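Local coordinates for protein glycoside hydrolase, GH17 family (Formosa sp. Hel1_33_131, PDB 6FCG) that probably hydrolyses internal beta-1,3-glucosidic linkages of the algal storage glucan laminarin, acting as an endo-laminarinase of glycoside hydrolase family 17, at residues K72-K76 against I103-E109; M75-H79 against N112-Y116; M115-A121 against D159-A165. All blocks are in the same frame, centred on the assembly; numbering follows the deposited sequence.

Contact 1 (K72-K76 against I103-E109)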
ATOM      1  N   LYS A  72      44.524  14.708  14.982  1.00 25.47           N
ATOM      2  CA  LYS A  72      45.403  14.058  15.946  1.00 26.87           C
ATOM      3  C   LYS A  72      44.625  13.342  17.035  1.00 24.74           C
ATOM      4  O   LYS A  72      44.983  12.238  17.422  1.00 22.98           O
ATOM      5  CB  LYS A  72      46.367  15.055  16.587  1.00 30.29           C
ATOM      6  CG  LYS A  72      47.476  15.508  15.662  1.00 32.92           C
ATOM      7  CD  LYS A  72      48.197  16.740  16.169  1.00 36.39           C
ATOM      8  CE  LYS A  72      49.181  16.413  17.276  1.00 39.51           C
ATOM      9  NZ  LYS A  72      50.058  17.595  17.490  1.00 40.71           N
ATOM     10  N   GLU A  73      43.548  13.964  17.498  1.00 24.60           N
ATOM     11  CA  GLU A  73      42.601  13.299  18.393  1.00 24.76           C
ATOM     12  C   GLU A  73      42.201  11.914  17.837  1.00 24.57           C
ATOM     13  O   GLU A  73      42.321  10.903  18.532  1.00 24.31           O
ATOM     14  CB  GLU A  73      41.365  14.171  18.626  1.00 26.44           C
ATOM     15  CG  GLU A  73      41.583  15.403  19.499  1.00 29.91           C
ATOM     16  CD  GLU A  73      40.364  16.323  19.615  1.00 34.46           C
ATOM     17  OE1 GLU A  73      39.522  16.377  18.689  1.00 37.74           O
ATOM     18  OE2 GLU A  73      40.218  16.989  20.666  1.00 34.40           O
ATOM     19  N   ASP A  74      41.808  11.868  16.560  1.00 23.62           N
ATOM     20  CA  ASP A  74      41.384  10.613  15.914  1.00 22.95           C
ATOM     21  C   ASP A  74      42.498   9.605  15.822  1.00 22.16           C
ATOM     22  O   ASP A  74      42.317   8.418  16.107  1.00 21.20           O
ATOM     23  CB  ASP A  74      40.829  10.869  14.504  1.00 23.51           C
ATOM     24  CG  ASP A  74      39.545  11.654  14.512  1.00 23.46           C
ATOM     25  OD1 ASP A  74      39.013  11.924  15.610  1.00 24.60           O
ATOM     26  OD2 ASP A  74      39.048  12.052  13.434  1.00 23.60           O
ATOM     27  N   MET A  75      43.658  10.082  15.410  1.00 23.19           N
ATOM     28  CA  MET A  75      44.807   9.215  15.282  1.00 24.58           C
ATOM     29  C   MET A  75      45.148   8.566  16.609  1.00 24.65           C
ATOM     30  O   MET A  75      45.461   7.370  16.634  1.00 23.76           O
ATOM     31  CB  MET A  75      46.022   9.979  14.752  1.00 25.42           C
ATOM     32  CG  MET A  75      45.943  10.513  13.329  1.00 25.77           C
ATOM     33  SD  MET A  75      45.521   9.343  12.039  1.00 28.65           S
ATOM     34  CE  MET A  75      43.729   9.589  11.921  1.00 27.45           C
ATOM     35  N   LYS A  76      45.096   9.337  17.699  1.00 26.27           N
ATOM     36  CA  LYS A  76      45.410   8.784  19.016  1.00 27.02           C
ATOM     37  C   LYS A  76      44.413   7.688  19.385  1.00 25.75           C
ATOM     38  O   LYS A  76      44.830   6.615  19.833  1.00 25.15           O
ATOM     39  CB  LYS A  76      45.470   9.854  20.107  1.00 29.64           C
ATOM     40  CG  LYS A  76      46.598  10.875  19.951  1.00 32.39           C
ATOM     41  CD  LYS A  76      46.967  11.570  21.261  1.00 33.80           C
ATOM     42  CE  LYS A  76      47.591  12.949  21.079  1.00 37.01           C
ATOM     43  NZ  LYS A  76      46.803  14.069  21.639  1.00 38.68           N
ATOM     44  N   ILE A 103      49.889  12.937  11.425  1.00 22.66           N
ATOM     45  CA  ILE A 103      50.640  11.744  11.768  1.00 24.10           C
ATOM     46  C   ILE A 103      52.100  12.124  11.970  1.00 24.70           C
ATOM     47  O   ILE A 103      52.720  11.663  12.930  1.00 24.27           O
ATOM     48  CB  ILE A 103      50.495  10.630  10.709  1.00 25.35           C
ATOM     49  CG1 ILE A 103      49.032  10.125  10.692  1.00 25.69           C
ATOM     50  CG2 ILE A 103      51.435   9.457  10.980  1.00 26.45           C
ATOM     51  CD1 ILE A 103      48.703   9.155   9.585  1.00 25.62           C
ATOM     52  N   ARG A 104      52.640  12.982  11.097  1.00 26.13           N
ATOM     53  CA  ARG A 104      54.027  13.426  11.234  1.00 26.03           C
ATOM     54  C   ARG A 104      54.259  14.114  12.574  1.00 27.11           C
ATOM     55  O   ARG A 104      55.208  13.749  13.284  1.00 28.60           O
ATOM     56  CB  ARG A 104      54.474  14.320  10.099  1.00 26.60           C
ATOM     57  CG  ARG A 104      55.932  14.732  10.249  1.00 27.27           C
ATOM     58  CD  ARG A 104      56.456  15.598   9.123  1.00 28.57           C
ATOM     59  NE  ARG A 104      56.798  15.025   7.799  1.00 32.33           N
ATOM     60  CZ  ARG A 104      57.140  13.763   7.472  1.00 31.83           C
ATOM     61  NH1 ARG A 104      57.194  12.721   8.349  1.00 32.22           N
ATOM     62  NH2 ARG A 104      57.419  13.540   6.184  1.00 27.95           N
ATOM     63  N   GLU A 105      53.393  15.049  12.958  1.00 26.54           N
ATOM     64  CA  GLU A 105      53.508  15.667  14.279  1.00 27.50           C
ATOM     65  C   GLU A 105      53.503  14.646  15.417  1.00 26.22           C
ATOM     66  O   GLU A 105      54.333  14.732  16.326  1.00 25.68           O
ATOM     67  CB  GLU A 105      52.414  16.697  14.528  1.00 30.89           C
ATOM     68  CG  GLU A 105      52.663  18.032  13.837  1.00 34.32           C
ATOM     69  CD  GLU A 105      51.643  19.098  14.226  1.00 36.62           C
ATOM     70  OE1 GLU A 105      51.375  19.992  13.396  1.00 36.51           O
ATOM     71  OE2 GLU A 105      51.097  19.043  15.362  1.00 39.49           O
ATOM     72  N   LEU A 106      52.591  13.670  15.365  1.00 25.84           N
ATOM     73  CA  LEU A 106      52.533  12.649  16.413  1.00 24.91           C
ATOM     74  C   LEU A 106      53.765  11.737  16.464  1.00 24.25           C
ATOM     75  O   LEU A 106      54.131  11.279  17.530  1.00 21.82           O
ATOM     76  CB  LEU A 106      51.291  11.770  16.313  1.00 24.32           C
ATOM     77  CG  LEU A 106      49.928  12.408  16.472  1.00 25.28           C
ATOM     78  CD1 LEU A 106      48.869  11.583  15.787  1.00 26.36           C
ATOM     79  CD2 LEU A 106      49.528  12.615  17.933  1.00 25.37           C
ATOM     80  N   LYS A 107      54.379  11.468  15.320  1.00 25.25           N
ATOM     81  CA  LYS A 107      55.618  10.696  15.281  1.00 27.95           C
ATOM     82  C   LYS A 107      56.835  11.485  15.835  1.00 28.41           C
ATOM     83  O   LYS A 107      57.736  10.882  16.405  1.00 26.03           O
ATOM     84  CB  LYS A 107      55.924  10.172  13.858  1.00 28.11           C
ATOM     85  CG  LYS A 107      54.843   9.253  13.321  1.00 27.76           C
ATOM     86  CD  LYS A 107      55.151   8.538  12.018  1.00 28.10           C
ATOM     87  CE  LYS A 107      56.582   8.125  11.776  1.00 28.07           C
ATOM     88  NZ  LYS A 107      56.609   7.154  10.658  1.00 30.05           N
ATOM     89  N   ASN A 108      56.835  12.809  15.681  1.00 30.79           N
ATOM     90  CA  ASN A 108      57.846  13.649  16.316  1.00 32.89           C
ATOM     91  C   ASN A 108      57.654  13.748  17.824  1.00 32.19           C
ATOM     92  O   ASN A 108      58.641  13.806  18.539  1.00 32.49           O
ATOM     93  CB  ASN A 108      57.850  15.053  15.736  1.00 36.02           C
ATOM     94  CG  ASN A 108      58.169  15.081  14.247  1.00 37.62           C
ATOM     95  OD1 ASN A 108      58.808  14.198  13.734  1.00 31.09           O
ATOM     96  ND2 ASN A 108      57.744  16.145  13.553  1.00 43.08           N
ATOM     97  N   GLU A 109      56.403  13.750  18.292  1.00 32.70           N
ATOM     98  CA  GLU A 109      56.087  13.766  19.729  1.00 37.02           C
ATOM     99  C   GLU A 109      56.431  12.472  20.426  1.00 35.59           C
ATOM    100  O   GLU A 109      56.814  12.471  21.588  1.00 37.99           O
ATOM    101  CB  GLU A 109      54.603  14.059  19.988  1.00 40.92           C
ATOM    102  CG  GLU A 109      54.232  15.520  19.804  1.00 50.19           C
ATOM    103  CD  GLU A 109      52.699  15.784  19.817  1.00 55.18           C
ATOM    104  OE1 GLU A 109      52.226  16.756  19.153  1.00 55.06           O
ATOM    105  OE2 GLU A 109      51.960  15.041  20.517  1.00 54.05           O
TER
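Two successive helices of the barrel's outer layer, 68-80 and 95-109, meet here at a signed crossing angle of -62°, their segment axes 10.2 Å apart at closest approach. Side-chain conformation decides how that gap is filled. The CA-to-CB bond of Lys-72 points sideways, yet its m, t, p, t rotamer swings the amine across to the other helix, where NZ lies 2.8 Å from Glu-105 OE2 and 2.9 Å from Glu-109 OE1. Both are hydrogen-bonded salt bridges; the two glutamates, one helical turn apart and both m at chi1, share the single amine. Leu-106, rotamer m, t, points toward helix 68-80 beneath this network. Its CD1 rests 3.4 Å from Met-75 CB, while its CD2 is touched by Lys-72 CE at 3.9 Å and by Lys-76 CE at 3.7 Å, so the methylenes of both lysines cover an apolar side chain. Met-75, m at chi1 and chi2, folds its sulphur along the interface until SD is 3.8 Å from Ile-103 CG1. The chemistry is therefore layered: apolar contact in the buried part, and toward the more exposed side a charge network in which one lysine is matched by two carboxylates.

Contact 2 (M75-H79 against N112-Y116)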
ATOM      1  N   MET A  75      43.658  10.082  15.410  1.00 23.19           N
ATOM      2  CA  MET A  75      44.807   9.215  15.282  1.00 24.58           C
ATOM      3  C   MET A  75      45.148   8.566  16.609  1.00 24.65           C
ATOM      4  O   MET A  75      45.461   7.370  16.634  1.00 23.76           O
ATOM      5  CB  MET A  75      46.022   9.979  14.752  1.00 25.42           C
ATOM      6  CG  MET A  75      45.943  10.513  13.329  1.00 25.77           C
ATOM      7  SD  MET A  75      45.521   9.343  12.039  1.00 28.65           S
ATOM      8  CE  MET A  75      43.729   9.589  11.921  1.00 27.45           C
ATOM      9  N   LYS A  76      45.096   9.337  17.699  1.00 26.27           N
ATOM     10  CA  LYS A  76      45.410   8.784  19.016  1.00 27.02           C
ATOM     11  C   LYS A  76      44.413   7.688  19.385  1.00 25.75           C
ATOM     12  O   LYS A  76      44.830   6.615  19.833  1.00 25.15           O
ATOM     13  CB  LYS A  76      45.470   9.854  20.107  1.00 29.64           C
ATOM     14  CG  LYS A  76      46.598  10.875  19.951  1.00 32.39           C
ATOM     15  CD  LYS A  76      46.967  11.570  21.261  1.00 33.80           C
ATOM     16  CE  LYS A  76      47.591  12.949  21.079  1.00 37.01           C
ATOM     17  NZ  LYS A  76      46.803  14.069  21.639  1.00 38.68           N
ATOM     18  N   ILE A  77      43.120   7.947  19.155  1.00 23.10           N
ATOM     19  CA  ILE A  77      42.056   6.969  19.373  1.00 20.86           C
ATOM     20  C   ILE A  77      42.259   5.678  18.561  1.00 21.33           C
ATOM     21  O   ILE A  77      42.123   4.556  19.093  1.00 22.03           O
ATOM     22  CB  ILE A  77      40.670   7.568  19.051  1.00 20.00           C
ATOM     23  CG1 ILE A  77      40.299   8.631  20.063  1.00 19.15           C
ATOM     24  CG2 ILE A  77      39.577   6.489  19.027  1.00 20.19           C
ATOM     25  CD1 ILE A  77      39.286   9.623  19.562  1.00 19.62           C
ATOM     26  N   LEU A  78      42.555   5.814  17.280  1.00 21.60           N
ATOM     27  CA  LEU A  78      42.729   4.641  16.442  1.00 22.76           C
ATOM     28  C   LEU A  78      43.945   3.863  16.856  1.00 22.50           C
ATOM     29  O   LEU A  78      43.947   2.624  16.821  1.00 23.61           O
ATOM     30  CB  LEU A  78      42.829   5.040  14.960  1.00 24.45           C
ATOM     31  CG  LEU A  78      41.585   5.682  14.346  1.00 26.45           C
ATOM     32  CD1 LEU A  78      41.830   5.949  12.874  1.00 26.40           C
ATOM     33  CD2 LEU A  78      40.361   4.806  14.527  1.00 27.19           C
ATOM     34  N   HIS A  79      45.019   4.580  17.163  1.00 22.85           N
ATOM     35  CA  HIS A  79      46.278   3.947  17.549  1.00 24.43           C
ATOM     36  C   HIS A  79      46.120   3.152  18.839  1.00 24.46           C
ATOM     37  O   HIS A  79      46.654   2.041  18.956  1.00 26.84           O
ATOM     38  CB  HIS A  79      47.380   4.997  17.704  1.00 27.17           C
ATOM     39  CG  HIS A  79      48.698   4.419  18.084  1.00 28.27           C
ATOM     40  ND1 HIS A  79      49.612   3.986  17.145  1.00 31.01           N
ATOM     41  CD2 HIS A  79      49.225   4.128  19.295  1.00 27.30           C
ATOM     42  CE1 HIS A  79      50.663   3.482  17.766  1.00 31.58           C
ATOM     43  NE2 HIS A  79      50.444   3.547  19.068  1.00 29.74           N
ATOM     44  N   ASN A 112      57.597   6.013  19.327  1.00 37.15           N
ATOM     45  CA  ASN A 112      56.875   4.721  19.110  1.00 43.62           C
ATOM     46  C   ASN A 112      55.550   4.792  18.382  1.00 40.20           C
ATOM     47  O   ASN A 112      54.975   3.747  18.073  1.00 41.52           O
ATOM     48  CB  ASN A 112      56.656   3.978  20.435  1.00 47.64           C
ATOM     49  CG  ASN A 112      57.948   3.531  21.056  1.00 56.18           C
ATOM     50  OD1 ASN A 112      58.117   3.698  22.255  1.00 82.69           O
ATOM     51  ND2 ASN A 112      58.900   3.046  20.257  1.00 53.11           N
ATOM     52  N   PHE A 113      55.057   5.999  18.125  1.00 37.55           N
ATOM     53  CA  PHE A 113      53.834   6.149  17.360  1.00 35.55           C
ATOM     54  C   PHE A 113      54.081   5.687  15.936  1.00 31.99           C
ATOM     55  O   PHE A 113      55.082   6.054  15.334  1.00 32.71           O
ATOM     56  CB  PHE A 113      53.307   7.595  17.372  1.00 35.86           C
ATOM     57  CG  PHE A 113      51.904   7.719  16.840  1.00 36.73           C
ATOM     58  CD1 PHE A 113      50.811   7.521  17.673  1.00 37.79           C
ATOM     59  CD2 PHE A 113      51.680   7.982  15.488  1.00 35.95           C
ATOM     60  CE1 PHE A 113      49.521   7.612  17.176  1.00 38.29           C
ATOM     61  CE2 PHE A 113      50.400   8.073  14.987  1.00 35.20           C
ATOM     62  CZ  PHE A 113      49.317   7.893  15.829  1.00 36.18           C
ATOM     63  N   GLU A 114      53.125   4.928  15.410  1.00 31.71           N
ATOM     64  CA  GLU A 114      53.245   4.242  14.130  1.00 33.39           C
ATOM     65  C   GLU A 114      51.846   4.262  13.473  1.00 32.29           C
ATOM     66  O   GLU A 114      50.872   3.803  14.065  1.00 36.03           O
ATOM     67  CB  GLU A 114      53.721   2.824  14.409  1.00 35.25           C
ATOM     68  CG  GLU A 114      54.265   2.041  13.231  1.00 37.88           C
ATOM     69  CD  GLU A 114      54.561   0.564  13.558  1.00 40.40           C
ATOM     70  OE1 GLU A 114      54.033   0.006  14.570  1.00 41.53           O
ATOM     71  OE2 GLU A 114      55.344  -0.063  12.792  1.00 38.40           O
ATOM     72  N   MET A 115      51.718   4.920  12.321  1.00 29.12           N
ATOM     73  CA  MET A 115      50.481   4.896  11.542  1.00 25.43           C
ATOM     74  C   MET A 115      50.874   4.989  10.091  1.00 24.53           C
ATOM     75  O   MET A 115      51.650   5.871   9.728  1.00 26.26           O
ATOM     76  CB  MET A 115      49.538   6.059  11.903  1.00 24.79           C
ATOM     77  CG  MET A 115      48.137   5.934  11.302  1.00 25.40           C
ATOM     78  SD  MET A 115      47.165   4.569  11.972  1.00 23.35           S
ATOM     79  CE  MET A 115      46.818   5.183  13.615  1.00 25.22           C
ATOM     80  N   TYR A 116      50.332   4.101   9.268  1.00 23.23           N
ATOM     81  CA  TYR A 116      50.583   4.099   7.827  1.00 22.85           C
ATOM     82  C   TYR A 116      49.342   4.444   7.045  1.00 22.35           C
ATOM     83  O   TYR A 116      48.231   4.424   7.580  1.00 22.99           O
ATOM     84  CB  TYR A 116      51.080   2.744   7.415  1.00 24.36           C
ATOM     85  CG  TYR A 116      52.313   2.372   8.178  1.00 25.52           C
ATOM     86  CD1 TYR A 116      53.534   2.967   7.893  1.00 25.20           C
ATOM     87  CD2 TYR A 116      52.253   1.459   9.216  1.00 26.41           C
ATOM     88  CE1 TYR A 116      54.665   2.640   8.605  1.00 26.71           C
ATOM     89  CE2 TYR A 116      53.386   1.115   9.929  1.00 27.00           C
ATOM     90  CZ  TYR A 116      54.592   1.695   9.615  1.00 27.19           C
ATOM     91  OH  TYR A 116      55.699   1.357  10.350  1.00 27.79           O
TER
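The loop leading into strand 116-121 presses two side-chain bumps, Phe-113 and Met-115, against helix 68-80. On the helix, Met-75, Leu-78 and His-79 lie on one surface, spaced i, i+3, i+4, and all three CA-to-CB bonds point toward the loop. The methyl of Met-115 fills the shallow hollow between them: its CE lies 4.0 Å from Met-75 O, 4.2 Å from Leu-78 CB and 4.0 Å from His-79 N. A t, p, p rotamer curls the chain to place CE there, while Met-115 CG remains 4.4 Å from Met-75 SD. Phe-113 enters the neighbouring groove edge first, with CZ 4.0 Å from both Met-75 O and Met-75 CB, and its CE1 reaches to 3.4 Å from His-79 CB. One face of the phenyl ring is covered by the imidazole of His-79 in an offset stack, centroids 4.4 Å apart and planes at 28°. Leu-106 of helix 95-109 also touches Phe-113 and Met-75, so the phenyl ring wedges into a pocket lined by two helices. Met-115, in turn, reaches Leu-86 of strand 83-87, which places this hollow at the helix-sheet boundary of the barrel. At the edge of the imidazole, His-79 ND1 makes a weak hydrogen bond to Glu-114 O (3.3 Å, 139° at the hydrogen). Chemically, apolar and aromatic contacts predominate: the polar link is single and poorly aligned, and His-79 meets the loop through its CB and ring face as well as through ND1.

Contact 3 (M115-A121 against D159-A165)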
ATOM      1  N   MET A 115      51.718   4.920  12.321  1.00 29.12           N
ATOM      2  CA  MET A 115      50.481   4.896  11.542  1.00 25.43           C
ATOM      3  C   MET A 115      50.874   4.989  10.091  1.00 24.53           C
ATOM      4  O   MET A 115      51.650   5.871   9.728  1.00 26.26           O
ATOM      5  CB  MET A 115      49.538   6.059  11.903  1.00 24.79           C
ATOM      6  CG  MET A 115      48.137   5.934  11.302  1.00 25.40           C
ATOM      7  SD  MET A 115      47.165   4.569  11.972  1.00 23.35           S
ATOM      8  CE  MET A 115      46.818   5.183  13.615  1.00 25.22           C
ATOM      9  N   TYR A 116      50.332   4.101   9.268  1.00 23.23           N
ATOM     10  CA  TYR A 116      50.583   4.099   7.827  1.00 22.85           C
ATOM     11  C   TYR A 116      49.342   4.444   7.045  1.00 22.35           C
ATOM     12  O   TYR A 116      48.231   4.424   7.580  1.00 22.99           O
ATOM     13  CB  TYR A 116      51.080   2.744   7.415  1.00 24.36           C
ATOM     14  CG  TYR A 116      52.313   2.372   8.178  1.00 25.52           C
ATOM     15  CD1 TYR A 116      53.534   2.967   7.893  1.00 25.20           C
ATOM     16  CD2 TYR A 116      52.253   1.459   9.216  1.00 26.41           C
ATOM     17  CE1 TYR A 116      54.665   2.640   8.605  1.00 26.71           C
ATOM     18  CE2 TYR A 116      53.386   1.115   9.929  1.00 27.00           C
ATOM     19  CZ  TYR A 116      54.592   1.695   9.615  1.00 27.19           C
ATOM     20  OH  TYR A 116      55.699   1.357  10.350  1.00 27.79           O
ATOM     21  N   MET A 117      49.533   4.808   5.787  1.00 23.40           N
ATOM     22  CA  MET A 117      48.435   5.276   4.942  1.00 24.57           C
ATOM     23  C   MET A 117      48.390   4.658   3.552  1.00 22.10           C
ATOM     24  O   MET A 117      49.405   4.550   2.877  1.00 21.17           O
ATOM     25  CB  MET A 117      48.478   6.784   4.801  1.00 27.85           C
ATOM     26  CG  MET A 117      47.240   7.361   4.113  1.00 31.44           C
ATOM     27  SD  MET A 117      46.989   9.171   4.220  1.00 34.73           S
ATOM     28  CE  MET A 117      47.321   9.472   5.944  1.00 30.42           C
ATOM     29  N   MET A 118      47.180   4.246   3.157  1.00 21.95           N
ATOM     30  CA  MET A 118      46.795   3.905   1.774  1.00 21.09           C
ATOM     31  C   MET A 118      46.133   5.142   1.208  1.00 19.51           C
ATOM     32  O   MET A 118      45.055   5.497   1.651  1.00 19.62           O
ATOM     33  CB  MET A 118      45.822   2.736   1.796  1.00 22.76           C
ATOM     34  CG  MET A 118      45.268   2.300   0.443  1.00 25.73           C
ATOM     35  SD  MET A 118      44.006   1.004   0.622  1.00 27.74           S
ATOM     36  CE  MET A 118      43.419   0.945  -1.058  1.00 30.19           C
ATOM     37  N   VAL A 119      46.801   5.842   0.281  1.00 19.76           N
ATOM     38  CA  VAL A 119      46.302   7.121  -0.244  1.00 19.34           C
ATOM     39  C   VAL A 119      45.498   6.896  -1.496  1.00 19.51           C
ATOM     40  O   VAL A 119      45.971   6.308  -2.452  1.00 18.67           O
ATOM     41  CB  VAL A 119      47.414   8.106  -0.557  1.00 19.71           C
ATOM     42  CG1 VAL A 119      46.875   9.331  -1.281  1.00 20.24           C
ATOM     43  CG2 VAL A 119      48.084   8.553   0.713  1.00 20.67           C
ATOM     44  N   GLY A 120      44.270   7.396  -1.478  1.00 19.87           N
ATOM     45  CA  GLY A 120      43.357   7.319  -2.606  1.00 18.83           C
ATOM     46  C   GLY A 120      43.469   8.528  -3.492  1.00 18.00           C
ATOM     47  O   GLY A 120      43.377   9.675  -3.036  1.00 16.90           O
ATOM     48  N   ALA A 121      43.711   8.250  -4.767  1.00 18.12           N
ATOM     49  CA  ALA A 121      43.651   9.247  -5.822  1.00 17.93           C
ATOM     50  C   ALA A 121      42.299   9.016  -6.480  1.00 17.80           C
ATOM     51  O   ALA A 121      42.039   7.907  -6.985  1.00 17.36           O
ATOM     52  CB  ALA A 121      44.777   9.036  -6.816  1.00 17.20           C
ATOM     53  N   ASP A 159      57.615   7.673   4.708  1.00 26.11           N
ATOM     54  CA  ASP A 159      57.618   6.874   5.926  1.00 28.05           C
ATOM     55  C   ASP A 159      56.209   6.461   6.377  1.00 29.04           C
ATOM     56  O   ASP A 159      56.070   5.616   7.270  1.00 28.50           O
ATOM     57  CB  ASP A 159      58.356   7.629   7.071  1.00 30.30           C
ATOM     58  CG  ASP A 159      57.692   9.008   7.459  1.00 32.12           C
ATOM     59  OD1 ASP A 159      57.552   9.935   6.592  1.00 31.28           O
ATOM     60  OD2 ASP A 159      57.356   9.169   8.670  1.00 34.95           O
ATOM     61  N   ILE A 160      55.184   7.131   5.833  1.00 28.02           N
ATOM     62  CA  ILE A 160      53.789   6.910   6.188  1.00 26.29           C
ATOM     63  C   ILE A 160      53.016   6.296   5.025  1.00 26.89           C
ATOM     64  O   ILE A 160      52.322   5.292   5.203  1.00 28.60           O
ATOM     65  CB  ILE A 160      53.126   8.234   6.600  1.00 26.23           C
ATOM     66  CG1 ILE A 160      53.819   8.807   7.835  1.00 25.32           C
ATOM     67  CG2 ILE A 160      51.633   8.030   6.906  1.00 27.37           C
ATOM     68  CD1 ILE A 160      53.507  10.267   8.068  1.00 26.17           C
ATOM     69  N   VAL A 161      53.115   6.916   3.846  1.00 26.31           N
ATOM     70  CA  VAL A 161      52.394   6.470   2.645  1.00 25.82           C
ATOM     71  C   VAL A 161      53.016   5.182   2.098  1.00 25.75           C
ATOM     72  O   VAL A 161      54.144   5.198   1.606  1.00 24.96           O
ATOM     73  CB  VAL A 161      52.405   7.559   1.553  1.00 25.50           C
ATOM     74  CG1 VAL A 161      51.769   7.055   0.268  1.00 25.75           C
ATOM     75  CG2 VAL A 161      51.681   8.794   2.050  1.00 25.36           C
ATOM     76  N   LYS A 162      52.278   4.085   2.195  1.00 25.02           N
ATOM     77  CA  LYS A 162      52.727   2.786   1.690  1.00 25.02           C
ATOM     78  C   LYS A 162      52.003   2.271   0.455  1.00 23.56           C
ATOM     79  O   LYS A 162      52.467   1.317  -0.153  1.00 23.60           O
ATOM     80  CB  LYS A 162      52.577   1.746   2.788  1.00 25.58           C
ATOM     81  CG  LYS A 162      53.337   2.096   4.038  1.00 26.73           C
ATOM     82  CD  LYS A 162      54.847   2.121   3.802  1.00 27.49           C
ATOM     83  CE  LYS A 162      55.571   2.975   4.827  1.00 27.91           C
ATOM     84  NZ  LYS A 162      56.928   3.248   4.322  1.00 29.13           N
ATOM     85  N   VAL A 163      50.875   2.885   0.101  1.00 23.16           N
ATOM     86  CA  VAL A 163      50.066   2.459  -1.040  1.00 22.72           C
ATOM     87  C   VAL A 163      49.434   3.682  -1.683  1.00 20.29           C
ATOM     88  O   VAL A 163      48.980   4.602  -0.997  1.00 18.07           O
ATOM     89  CB  VAL A 163      48.945   1.454  -0.615  1.00 24.81           C
ATOM     90  CG1 VAL A 163      48.008   1.111  -1.792  1.00 25.58           C
ATOM     91  CG2 VAL A 163      49.506   0.161  -0.041  1.00 23.60           C
ATOM     92  N   ILE A 164      49.415   3.679  -3.016  1.00 19.37           N
ATOM     93  CA  ILE A 164      48.524   4.562  -3.764  1.00 18.22           C
ATOM     94  C   ILE A 164      47.462   3.714  -4.461  1.00 17.18           C
ATOM     95  O   ILE A 164      47.789   2.782  -5.162  1.00 16.30           O
ATOM     96  CB  ILE A 164      49.260   5.415  -4.772  1.00 18.13           C
ATOM     97  CG1 ILE A 164      50.263   6.312  -4.059  1.00 17.60           C
ATOM     98  CG2 ILE A 164      48.262   6.277  -5.545  1.00 18.91           C
ATOM     99  CD1 ILE A 164      51.121   7.162  -4.974  1.00 18.70           C
ATOM    100  N   ALA A 165      46.203   4.068  -4.239  1.00 16.79           N
ATOM    101  CA  ALA A 165      45.062   3.452  -4.911  1.00 17.08           C
ATOM    102  C   ALA A 165      44.551   4.376  -5.997  1.00 17.55           C
ATOM    103  O   ALA A 165      44.166   5.531  -5.711  1.00 18.56           O
ATOM    104  CB  ALA A 165      43.962   3.183  -3.915  1.00 17.18           C
TER
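Strands 116-121 and 161-168 are parallel neighbours in the barrel sheet, the axes of their short segments inclined by 19° and 4.6 Å apart. Five backbone hydrogen bonds link alternate residues of strand 116-121 to the neighbouring chain. Met-117 N donates to Ile-160 O (2.9 Å), and Met-117 O accepts from Lys-162 N (3.0 Å). The register then slips by one residue in a beta bulge: Val-119 N donates to Val-163 O (2.8 Å), Val-119 O accepts from Ala-165 N (2.9 Å), and Ala-121 N donates to Ala-165 O (2.9 Å). Ala-121 also bonds through its backbone to Gly-167, whereas Ala-121 O and Ala-165 O, 3.4 Å apart, are two unbonded acceptors. Lys-162, at phi/psi -109/-13, departs from extended geometry at the slip. Flanking strands take up some groups facing away: Tyr-116 bonds through its backbone to Arg-84 and Leu-86, Met-118 to Leu-86, and Lys-162 to Trp-206. Among polar side chains, Tyr-116 OH bonds to Glu-114, Lys-162 NZ to the carbonyls of Pro-158 and Val-38, and Asp-159 forms a salt bridge with Lys-107. On one face, Val-119 CG2 meets Val-161 CG2 at 3.8 Å; on the other, Met-118 CG meets Val-163 CG1 at 3.7 Å. With helix 143-156 between them in sequence, these adjacent parallel strands form a beta-alpha-beta unit, as in a TIM barrel. The extra residue, Lys-162, is accommodated with bonds kept before and after it, so backbone pairing joins the strands and mostly apolar side chains add contact on both faces.

From the N terminus, helix 68-80 opens the first two contacts. Contact 1 closes a loop of 26 intervening residues, passing through strand 83-87 to reach the end of helix 95-109. Contact 2 starts slightly later, sharing Met-75 and Lys-76, and ends further on, so the two loops are staggered rather than nested; their centres lie about 7 Å apart. Contact 3 begins where contact 2 ends, with Met-115 and Tyr-116 in common, and spans 37 residues that include helix 143-156. Contacts 1 and 3 run in series but meet laterally through Lys-107 and Asp-159. Contact 1 thus joins two outer helices, contact 2 brings the loop before strand 116-121 onto helix 68-80, and contact 3 pairs that strand with 161-168.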